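Hemolysin-related protein (Vibrio cholerae serotype O1, PDB 6MLT) is a secreted, metal-binding biofilm matrix protein that probably contributes to biofilm adhesion, apparently binding carbohydrate through a beta-prism lectin domain carried on a beta-propeller-like body. Local coordinates at residues 37-42 against 569-574; 57-62 against 74-79; 102-107 against 586-591. All coordinates share one frame; numbering follows the deposited sequence.

From the N terminus, strand 36-38 and the calcium-binding turn after it come first, and contact 1 ties them to residues 569-574, closing a loop of more than 500 residues. Inside that loop lies contact 2, a short hairpin joining neighbouring strands 56-63 and 71-76 of the sheet that also holds strand 36-38; L40 CD1 touches A75 CB where the two contacts meet. Contact 3 opens at 102-107, at the start of the next sheet, and ends at 586-591, so it crosses contact 1 along the chain. N574 reaches A102 between them. The C-terminal loop is thus fastened to two consecutive sheets near their metal sites.

Contact 1. Residues 37-42 against 569-574; sequences VVQLND and ATRIWN. With CA (calcium ion), chain C; CA (calcium ion), chain B.
V37, on strand 36-38, and W573, in the long loop after strand 553-559, pair by two backbone hydrogen bonds. V37 N lies 2.8 Å from W573 O, and W573 N returns a bond of 3.0 Å to V37 O. They make a single antiparallel hydrogen-bonded bridge: the touching parts run 109° apart, and the loop meets the strand at one point before diverging. At the bridge the CB atoms of V37 and W573 are 4.1 Å apart, while the indole leads off toward V525 and gives its NE1 to Y523. I572 CG1, anti to the backbone N (chi1 -179°), reaches 3.3 Å from V37 O. Its CD1 meets V38 CG1 at 3.9 Å, the two branched aliphatic side chains crossing obliquely, both buried, as suits apolar residues. Farther along, Q39 NE2 and R571 NH2 are two donors that approach without bonding, their planes 89° apart. Both groups are held by oxygens: Q39 NE2 donates to D53 O and to a water that donates on to R571 O, and the guanidinium donates through NE to D528 O. Q39 OE1 accepts at 2.8 Å from a second water, which is itself a ligand of one calcium ion. N41 OD1 binds that ion at 2.3 Å, and D42 turns to the other calcium. A glutamine, donor and acceptor at once, suits this second-shell place: its OE1 and N41 O both accept from the calcium-bound water and so would favour one orientation of it, while its NE2 couples the calcium turn to the C-terminal loop through the first water.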
loop_
_atom_site.group_PDB
_atom_site.type_symbol
_atom_site.label_atom_id
_atom_site.label_comp_id
_atom_site.label_asym_id
_atom_site.label_seq_id
_atom_site.Cartn_x
_atom_site.Cartn_y
_atom_site.Cartn_z
ATOM N N VAL A 37 -9.036 1.618 -14.568
ATOM C CA VAL A 37 -10.219 2.420 -14.260
ATOM C C VAL A 37 -9.806 3.876 -14.091
ATOM O O VAL A 37 -9.065 4.211 -13.159
ATOM C CB VAL A 37 -10.941 1.926 -12.996
ATOM C CG1 VAL A 37 -12.141 2.823 -12.668
ATOM C CG2 VAL A 37 -11.392 0.486 -13.173
ATOM N N VAL A 38 -10.309 4.740 -14.976
ATOM C CA VAL A 38 -10.025 6.170 -14.961
ATOM C C VAL A 38 -11.186 6.900 -15.633
ATOM O O VAL A 38 -11.960 6.308 -16.391
ATOM C CB VAL A 38 -8.704 6.512 -15.689
ATOM C CG1 VAL A 38 -7.491 6.068 -14.872
ATOM C CG2 VAL A 38 -8.684 5.876 -17.085
ATOM N N GLN A 39 -11.285 8.208 -15.376
ATOM C CA GLN A 39 -12.317 9.046 -15.990
ATOM C C GLN A 39 -11.925 9.438 -17.415
ATOM O O GLN A 39 -10.834 9.970 -17.640
ATOM C CB GLN A 39 -12.529 10.318 -15.166
ATOM C CG GLN A 39 -12.895 10.111 -13.709
ATOM C CD GLN A 39 -14.375 9.853 -13.493
ATOM O OE1 GLN A 39 -15.178 9.906 -14.426
ATOM N NE2 GLN A 39 -14.743 9.576 -12.251
ATOM N N LEU A 40 -12.831 9.226 -18.376
ATOM C CA LEU A 40 -12.518 9.515 -19.773
ATOM C C LEU A 40 -13.535 10.375 -20.509
ATOM O O LEU A 40 -13.244 10.794 -21.636
ATOM C CB LEU A 40 -12.341 8.207 -20.557
ATOM C CG LEU A 40 -11.168 7.324 -20.123
ATOM C CD1 LEU A 40 -11.206 5.995 -20.871
ATOM C CD2 LEU A 40 -9.833 8.018 -20.342
ATOM N N ASN A 41 -14.703 10.662 -19.934
ATOM C CA ASN A 41 -15.670 11.496 -20.639
ATOM C C ASN A 41 -16.475 12.319 -19.643
ATOM O O ASN A 41 -16.431 12.101 -18.430
ATOM C CB ASN A 41 -16.596 10.657 -21.531
ATOM C CG ASN A 41 -17.621 9.868 -20.744
ATOM O OD1 ASN A 41 -17.283 9.108 -19.845
ATOM N ND2 ASN A 41 -18.897 10.058 -21.077
ATOM N N ASP A 42 -17.216 13.284 -20.181
ATOM C CA ASP A 42 -18.007 14.209 -19.373
ATOM C C ASP A 42 -19.417 13.647 -19.254
ATOM O O ASP A 42 -20.278 13.887 -20.100
ATOM C CB ASP A 42 -17.998 15.596 -20.000
ATOM C CG ASP A 42 -18.768 16.610 -19.182
ATOM O OD1 ASP A 42 -19.077 16.325 -18.006
ATOM O OD2 ASP A 42 -19.069 17.691 -19.728
ATOM N N ALA A 569 -14.529 2.068 -1.626
ATOM C CA ALA A 569 -13.695 1.586 -2.718
ATOM C C ALA A 569 -13.079 2.746 -3.494
ATOM O O ALA A 569 -13.692 3.807 -3.665
ATOM C CB ALA A 569 -14.498 0.713 -3.682
ATOM N N THR A 570 -11.859 2.520 -3.983
ATOM C CA THR A 570 -11.148 3.530 -4.757
ATOM C C THR A 570 -11.972 3.971 -5.964
ATOM O O THR A 570 -12.681 3.178 -6.589
ATOM C CB THR A 570 -9.798 2.984 -5.235
ATOM O OG1 THR A 570 -9.086 4.007 -5.945
ATOM C CG2 THR A 570 -9.987 1.789 -6.156
ATOM N N ARG A 571 -11.853 5.254 -6.299
ATOM C CA ARG A 571 -12.442 5.798 -7.516
ATOM C C ARG A 571 -11.589 5.548 -8.753
ATOM O O ARG A 571 -12.022 5.876 -9.862
ATOM C CB ARG A 571 -12.638 7.310 -7.390
ATOM C CG ARG A 571 -13.506 7.778 -6.234
ATOM C CD ARG A 571 -14.969 7.459 -6.434
ATOM N NE ARG A 571 -15.484 7.723 -7.779
ATOM C CZ ARG A 571 -15.881 8.909 -8.230
ATOM N NH1 ARG A 571 -15.804 9.993 -7.468
ATOM N NH2 ARG A 571 -16.361 9.011 -9.458
ATOM N N ILE A 572 -10.387 5.003 -8.594
ATOM C CA ILE A 572 -9.423 4.946 -9.686
ATOM C C ILE A 572 -8.519 3.742 -9.470
ATOM O O ILE A 572 -8.110 3.447 -8.342
ATOM C CB ILE A 572 -8.618 6.263 -9.771
ATOM C CG1 ILE A 572 -7.624 6.222 -10.930
ATOM C CG2 ILE A 572 -7.893 6.548 -8.455
ATOM C CD1 ILE A 572 -7.127 7.604 -11.329
ATOM N N TRP A 573 -8.219 3.039 -10.559
ATOM C CA TRP A 573 -7.270 1.924 -10.544
ATOM C C TRP A 573 -6.469 2.064 -11.835
ATOM O O TRP A 573 -6.817 1.487 -12.869
ATOM C CB TRP A 573 -7.982 0.585 -10.447
ATOM C CG TRP A 573 -7.061 -0.559 -10.162
ATOM C CD1 TRP A 573 -6.100 -1.057 -10.987
ATOM C CD2 TRP A 573 -7.025 -1.354 -8.971
ATOM N NE1 TRP A 573 -5.461 -2.121 -10.386
ATOM C CE2 TRP A 573 -6.009 -2.319 -9.144
ATOM C CE3 TRP A 573 -7.751 -1.341 -7.775
ATOM C CZ2 TRP A 573 -5.705 -3.268 -8.168
ATOM C CZ3 TRP A 573 -7.448 -2.286 -6.803
ATOM C CH2 TRP A 573 -6.429 -3.237 -7.008
ATOM N N ASN A 574 -5.403 2.850 -11.773
ATOM C CA ASN A 574 -4.840 3.427 -12.982
ATOM C C ASN A 574 -3.672 2.635 -13.552
ATOM O O ASN A 574 -3.214 2.954 -14.655
ATOM C CB ASN A 574 -4.390 4.860 -12.704
ATOM C CG ASN A 574 -3.181 4.908 -11.813
ATOM O OD1 ASN A 574 -3.222 4.441 -10.672
ATOM N ND2 ASN A 574 -2.090 5.442 -12.328
HETATM CA CA CA C . -17.270 8.092 -17.817
HETATM CA CA CA B . -18.166 16.352 -15.994
HETATM O O HOH W 1 -12.186 8.956 -10.652
HETATM O O HOH W 2 -15.768 10.008 -17.138
HETATM O O HOH W 3 -17.733 16.967 -13.884
HETATM O O HOH W 4 -19.274 7.039 -18.435
#

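Contact 2. Residues 57-62 against 74-79; sequences IIVVTF and RALSGV
The guanidinium of R74 meets T61 at its edge: T61 CB lies there in the plane, and T61 OG1, 16° out of it, accepts from R74 NE at 2.9 Å. The two side chains cross at about a right angle, with T61 CG2 against R74 CD at 3.6 Å. Threonine suits the place because it offers a hydroxyl to NE and a methyl to the aliphatic CD; chi1 of 62° sets OG1 between the backbone N and the carbonyl carbon. OG1 is also hydrogen-bonded to S28 OG. The arginine uses its other nitrogens as well, NH1 in a salt bridge to E83 and NH2 to the carbonyls of F24 and S28, so the charge of this buried residue is probably balanced mainly by E83. Both residues belong to the antiparallel beta hairpin 56-63/71-76, whose strand directions are 149° apart. I57 with L76 and V59 with R74 are hydrogen-bonded pairs, whose bonds include L76 N to I57 O at 2.7 Å and V59 N to R74 O at 3.1 Å. Between them I58 and A75 form a non-hydrogen-bonded pair, where I58 CA makes a CH-O contact of 3.4 Å with R74 O. I57, V59, R74 and L76 share one face, on which V59 CG2 lies 4.3 Å from L76 CD1; the apolar residues there pack on W17 and W19 of strand 13-19 and on V554. I58 and A75 take the other face, where the small alanine touches L40. Past the strand, G78 CA comes 4.3 Å from I57 CD1, and G78 N donates to D56, a calcium ligand. S77 OG accepts from V79 N at 3.2 Å, an ST turn.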
loop_
_atom_site.group_PDB
_atom_site.type_symbol
_atom_site.label_atom_id
_atom_site.label_comp_id
_atom_site.label_asym_id
_atom_site.label_seq_id
_atom_site.Cartn_x
_atom_site.Cartn_y
_atom_site.Cartn_z
ATOM N N ILE A 57 -13.565 2.124 -17.994
ATOM C CA ILE A 57 -12.712 0.942 -18.017
ATOM C C ILE A 57 -11.907 0.941 -19.313
ATOM O O ILE A 57 -12.458 1.181 -20.394
ATOM C CB ILE A 57 -13.539 -0.350 -17.872
ATOM C CG1 ILE A 57 -14.041 -0.515 -16.428
ATOM C CG2 ILE A 57 -12.709 -1.576 -18.250
ATOM C CD1 ILE A 57 -15.204 0.337 -16.044
ATOM N N ILE A 58 -10.610 0.666 -19.202
ATOM C CA ILE A 58 -9.728 0.487 -20.350
ATOM C C ILE A 58 -9.245 -0.956 -20.369
ATOM O O ILE A 58 -8.725 -1.456 -19.363
ATOM C CB ILE A 58 -8.531 1.451 -20.306
ATOM C CG1 ILE A 58 -9.005 2.896 -20.434
ATOM C CG2 ILE A 58 -7.540 1.115 -21.438
ATOM C CD1 ILE A 58 -7.948 3.915 -20.050
ATOM N N VAL A 59 -9.391 -1.607 -21.523
ATOM C CA VAL A 59 -8.935 -2.974 -21.739
ATOM C C VAL A 59 -8.281 -3.051 -23.112
ATOM O O VAL A 59 -8.410 -2.149 -23.943
ATOM C CB VAL A 59 -10.082 -4.002 -21.628
ATOM C CG1 VAL A 59 -10.636 -4.015 -20.218
ATOM C CG2 VAL A 59 -11.182 -3.690 -22.623
ATOM N N VAL A 60 -7.568 -4.150 -23.340
ATOM C CA VAL A 60 -6.975 -4.467 -24.633
ATOM C C VAL A 60 -7.604 -5.771 -25.110
ATOM O O VAL A 60 -7.555 -6.781 -24.398
ATOM C CB VAL A 60 -5.446 -4.588 -24.547
ATOM C CG1 VAL A 60 -4.851 -4.794 -25.939
ATOM C CG2 VAL A 60 -4.838 -3.347 -23.863
ATOM N N THR A 61 -8.205 -5.752 -26.301
ATOM C CA THR A 61 -8.910 -6.909 -26.835
ATOM C C THR A 61 -8.094 -7.586 -27.931
ATOM O O THR A 61 -7.389 -6.923 -28.701
ATOM C CB THR A 61 -10.286 -6.514 -27.394
ATOM O OG1 THR A 61 -10.133 -5.589 -28.486
ATOM C CG2 THR A 61 -11.134 -5.871 -26.317
ATOM N N PHE A 62 -8.199 -8.918 -28.006
ATOM C CA PHE A 62 -7.541 -9.706 -29.044
ATOM C C PHE A 62 -8.513 -10.729 -29.621
ATOM O O PHE A 62 -9.579 -10.999 -29.062
ATOM C CB PHE A 62 -6.284 -10.415 -28.513
ATOM C CG PHE A 62 -6.553 -11.406 -27.424
ATOM C CD1 PHE A 62 -6.602 -11.000 -26.099
ATOM C CD2 PHE A 62 -6.735 -12.751 -27.715
ATOM C CE1 PHE A 62 -6.837 -11.916 -25.085
ATOM C CE2 PHE A 62 -6.975 -13.668 -26.703
ATOM C CZ PHE A 62 -7.022 -13.248 -25.390
ATOM N N ARG A 74 -9.439 -0.373 -25.941
ATOM C CA ARG A 74 -10.833 0.040 -25.967
ATOM C C ARG A 74 -11.200 0.687 -24.641
ATOM O O ARG A 74 -10.801 0.206 -23.577
ATOM C CB ARG A 74 -11.770 -1.144 -26.217
ATOM C CG ARG A 74 -11.529 -1.904 -27.510
ATOM C CD ARG A 74 -12.677 -2.888 -27.743
ATOM N NE ARG A 74 -12.441 -3.837 -28.834
ATOM C CZ ARG A 74 -12.972 -3.756 -30.052
ATOM N NH1 ARG A 74 -13.764 -2.747 -30.387
ATOM N NH2 ARG A 74 -12.701 -4.694 -30.950
ATOM N N ALA A 75 -11.970 1.767 -24.714
ATOM C CA ALA A 75 -12.487 2.452 -23.537
ATOM C C ALA A 75 -13.982 2.185 -23.415
ATOM O O ALA A 75 -14.741 2.448 -24.356
ATOM C CB ALA A 75 -12.225 3.956 -23.615
ATOM N N LEU A 76 -14.399 1.688 -22.253
ATOM C CA LEU A 76 -15.784 1.300 -21.996
ATOM C C LEU A 76 -16.396 2.193 -20.925
ATOM O O LEU A 76 -15.801 2.394 -19.861
ATOM C CB LEU A 76 -15.861 -0.158 -21.546
ATOM C CG LEU A 76 -15.136 -1.159 -22.443
ATOM C CD1 LEU A 76 -15.277 -2.577 -21.897
ATOM C CD2 LEU A 76 -15.662 -1.062 -23.868
ATOM N N SER A 77 -17.598 2.697 -21.194
ATOM C CA SER A 77 -18.262 3.593 -20.256
ATOM C C SER A 77 -18.573 2.877 -18.949
ATOM O O SER A 77 -19.134 1.778 -18.947
ATOM C CB SER A 77 -19.555 4.127 -20.868
ATOM O OG SER A 77 -20.253 4.919 -19.923
ATOM N N GLY A 78 -18.233 3.515 -17.827
ATOM C CA GLY A 78 -18.593 2.953 -16.536
ATOM C C GLY A 78 -20.088 2.821 -16.329
ATOM O O GLY A 78 -20.524 1.998 -15.517
ATOM N N VAL A 79 -20.880 3.616 -17.046
ATOM C CA VAL A 79 -22.331 3.599 -16.881
ATOM C C VAL A 79 -22.921 2.302 -17.421
ATOM O O VAL A 79 -23.673 1.604 -16.727
ATOM C CB VAL A 79 -22.957 4.824 -17.578
ATOM C CG1 VAL A 79 -24.488 4.763 -17.538
ATOM C CG2 VAL A 79 -22.463 6.111 -16.946
#

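Contact 3. Residues 102-107 against 586-591; sequences AADLDG and NGTIPT. With NA (sodium ion), chain D.
D104 N donates to G587 O across the contact at 2.8 Å. The same oxygen lies 3.5 Å from A103 CB, and that methyl also meets I589 CD1 at 3.7 Å, a place where a small apolar residue fits. D104 and T588 lie side by side, pointing the same way, with T588 CG2 4.0 Å from D104 OD2. A water accepts from I589 N and donates to D104 O. In the next shell, D104 CG stands anti to the backbone N (chi1 -178°), and OD1 binds the sodium ion at 2.4 Å beside D106 OD1, while OD2 takes the backbone N-H of G109. D108, L110 and E112 complete the site, a DxDxDG loop like those of EF hands. On the other segment N586 OD1 accepts from T588 N at 3.0 Å, an Asx turn, and also from T588 OG1; the two bonds together steady the bend. G587, with positive phi, suits its place, since a CB would jam against the preceding carbonyl. Farther out, A103 pairs with E112 at the edge of its four-stranded sheet, and A103 and I589 both pack on L151 of strand 150-152 in the next sheet.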
loop_
_atom_site.group_PDB
_atom_site.type_symbol
_atom_site.label_atom_id
_atom_site.label_comp_id
_atom_site.label_asym_id
_atom_site.label_seq_id
_atom_site.Cartn_x
_atom_site.Cartn_y
_atom_site.Cartn_z
ATOM N N ALA A 102 -2.425 4.709 -16.878
ATOM C CA ALA A 102 -3.071 5.966 -17.214
ATOM C C ALA A 102 -2.937 6.962 -16.076
ATOM O O ALA A 102 -2.923 6.597 -14.900
ATOM C CB ALA A 102 -4.555 5.759 -17.546
ATOM N N ALA A 103 -2.859 8.235 -16.448
ATOM C CA ALA A 103 -2.807 9.332 -15.494
ATOM C C ALA A 103 -2.833 10.629 -16.281
ATOM O O ALA A 103 -2.584 10.642 -17.490
ATOM C CB ALA A 103 -1.551 9.277 -14.615
ATOM N N ASP A 104 -3.136 11.720 -15.580
ATOM C CA ASP A 104 -3.010 13.059 -16.150
ATOM C C ASP A 104 -1.541 13.447 -16.056
ATOM O O ASP A 104 -1.072 13.913 -15.016
ATOM C CB ASP A 104 -3.907 14.049 -15.417
ATOM C CG ASP A 104 -3.847 15.456 -16.005
ATOM O OD1 ASP A 104 -3.081 15.694 -16.969
ATOM O OD2 ASP A 104 -4.581 16.327 -15.497
ATOM N N LEU A 105 -0.808 13.239 -17.147
ATOM C CA LEU A 105 0.644 13.355 -17.111
ATOM C C LEU A 105 1.120 14.791 -17.283
ATOM O O LEU A 105 2.180 15.150 -16.758
ATOM C CB LEU A 105 1.256 12.470 -18.196
ATOM C CG LEU A 105 1.016 10.964 -18.042
ATOM C CD1 LEU A 105 1.534 10.211 -19.261
ATOM C CD2 LEU A 105 1.668 10.448 -16.785
ATOM N N ASP A 106 0.374 15.621 -18.008
ATOM C CA ASP A 106 0.786 16.992 -18.273
ATOM C C ASP A 106 -0.010 18.021 -17.489
ATOM O O ASP A 106 0.235 19.220 -17.645
ATOM C CB ASP A 106 0.693 17.297 -19.776
ATOM C CG ASP A 106 -0.721 17.179 -20.326
ATOM O OD1 ASP A 106 -1.644 16.778 -19.587
ATOM O OD2 ASP A 106 -0.901 17.495 -21.521
ATOM N N GLY A 107 -0.951 17.592 -16.653
ATOM C CA GLY A 107 -1.662 18.512 -15.784
ATOM C C GLY A 107 -2.702 19.372 -16.468
ATOM O O GLY A 107 -3.014 20.459 -15.972
ATOM N N ASN A 586 -8.553 12.552 -9.121
ATOM C CA ASN A 586 -8.727 13.223 -10.405
ATOM C C ASN A 586 -7.704 12.794 -11.453
ATOM O O ASN A 586 -7.701 13.353 -12.556
ATOM C CB ASN A 586 -8.660 14.743 -10.220
ATOM C CG ASN A 586 -7.321 15.214 -9.681
ATOM O OD1 ASN A 586 -6.368 14.442 -9.576
ATOM N ND2 ASN A 586 -7.242 16.498 -9.343
ATOM N N GLY A 587 -6.831 11.836 -11.142
ATOM C CA GLY A 587 -5.892 11.316 -12.108
ATOM C C GLY A 587 -4.528 11.970 -12.101
ATOM O O GLY A 587 -3.633 11.500 -12.815
ATOM N N THR A 588 -4.331 13.036 -11.327
ATOM C CA THR A 588 -3.008 13.625 -11.219
ATOM C C THR A 588 -2.126 12.755 -10.328
ATOM O O THR A 588 -2.605 11.966 -9.510
ATOM C CB THR A 588 -3.082 15.056 -10.676
ATOM O OG1 THR A 588 -3.707 15.060 -9.388
ATOM C CG2 THR A 588 -3.874 15.950 -11.625
ATOM N N ILE A 589 -0.823 12.886 -10.513
ATOM C CA ILE A 589 0.165 12.081 -9.799
ATOM C C ILE A 589 0.880 12.984 -8.800
ATOM O O ILE A 589 1.376 14.046 -9.191
ATOM C CB ILE A 589 1.168 11.423 -10.765
ATOM C CG1 ILE A 589 0.432 10.327 -11.560
ATOM C CG2 ILE A 589 2.385 10.867 -9.998
ATOM C CD1 ILE A 589 1.319 9.381 -12.322
ATOM N N PRO A 590 0.961 12.614 -7.520
ATOM C CA PRO A 590 1.620 13.495 -6.549
ATOM C C PRO A 590 3.118 13.600 -6.799
ATOM O O PRO A 590 3.764 12.660 -7.266
ATOM C CB PRO A 590 1.335 12.826 -5.198
ATOM C CG PRO A 590 0.295 11.792 -5.460
ATOM C CD PRO A 590 0.453 11.386 -6.884
ATOM N N THR A 591 3.670 14.765 -6.458
ATOM C CA THR A 591 5.102 14.996 -6.629
ATOM C C THR A 591 5.915 14.304 -5.541
ATOM O O THR A 591 6.970 13.725 -5.828
ATOM C CB THR A 591 5.395 16.499 -6.633
ATOM O OG1 THR A 591 4.701 17.119 -7.723
ATOM C CG2 THR A 591 6.891 16.768 -6.774
HETATM NA NA NA D . -3.430 15.316 -19.305
HETATM O O HOH W 5 0.018 14.729 -12.728
#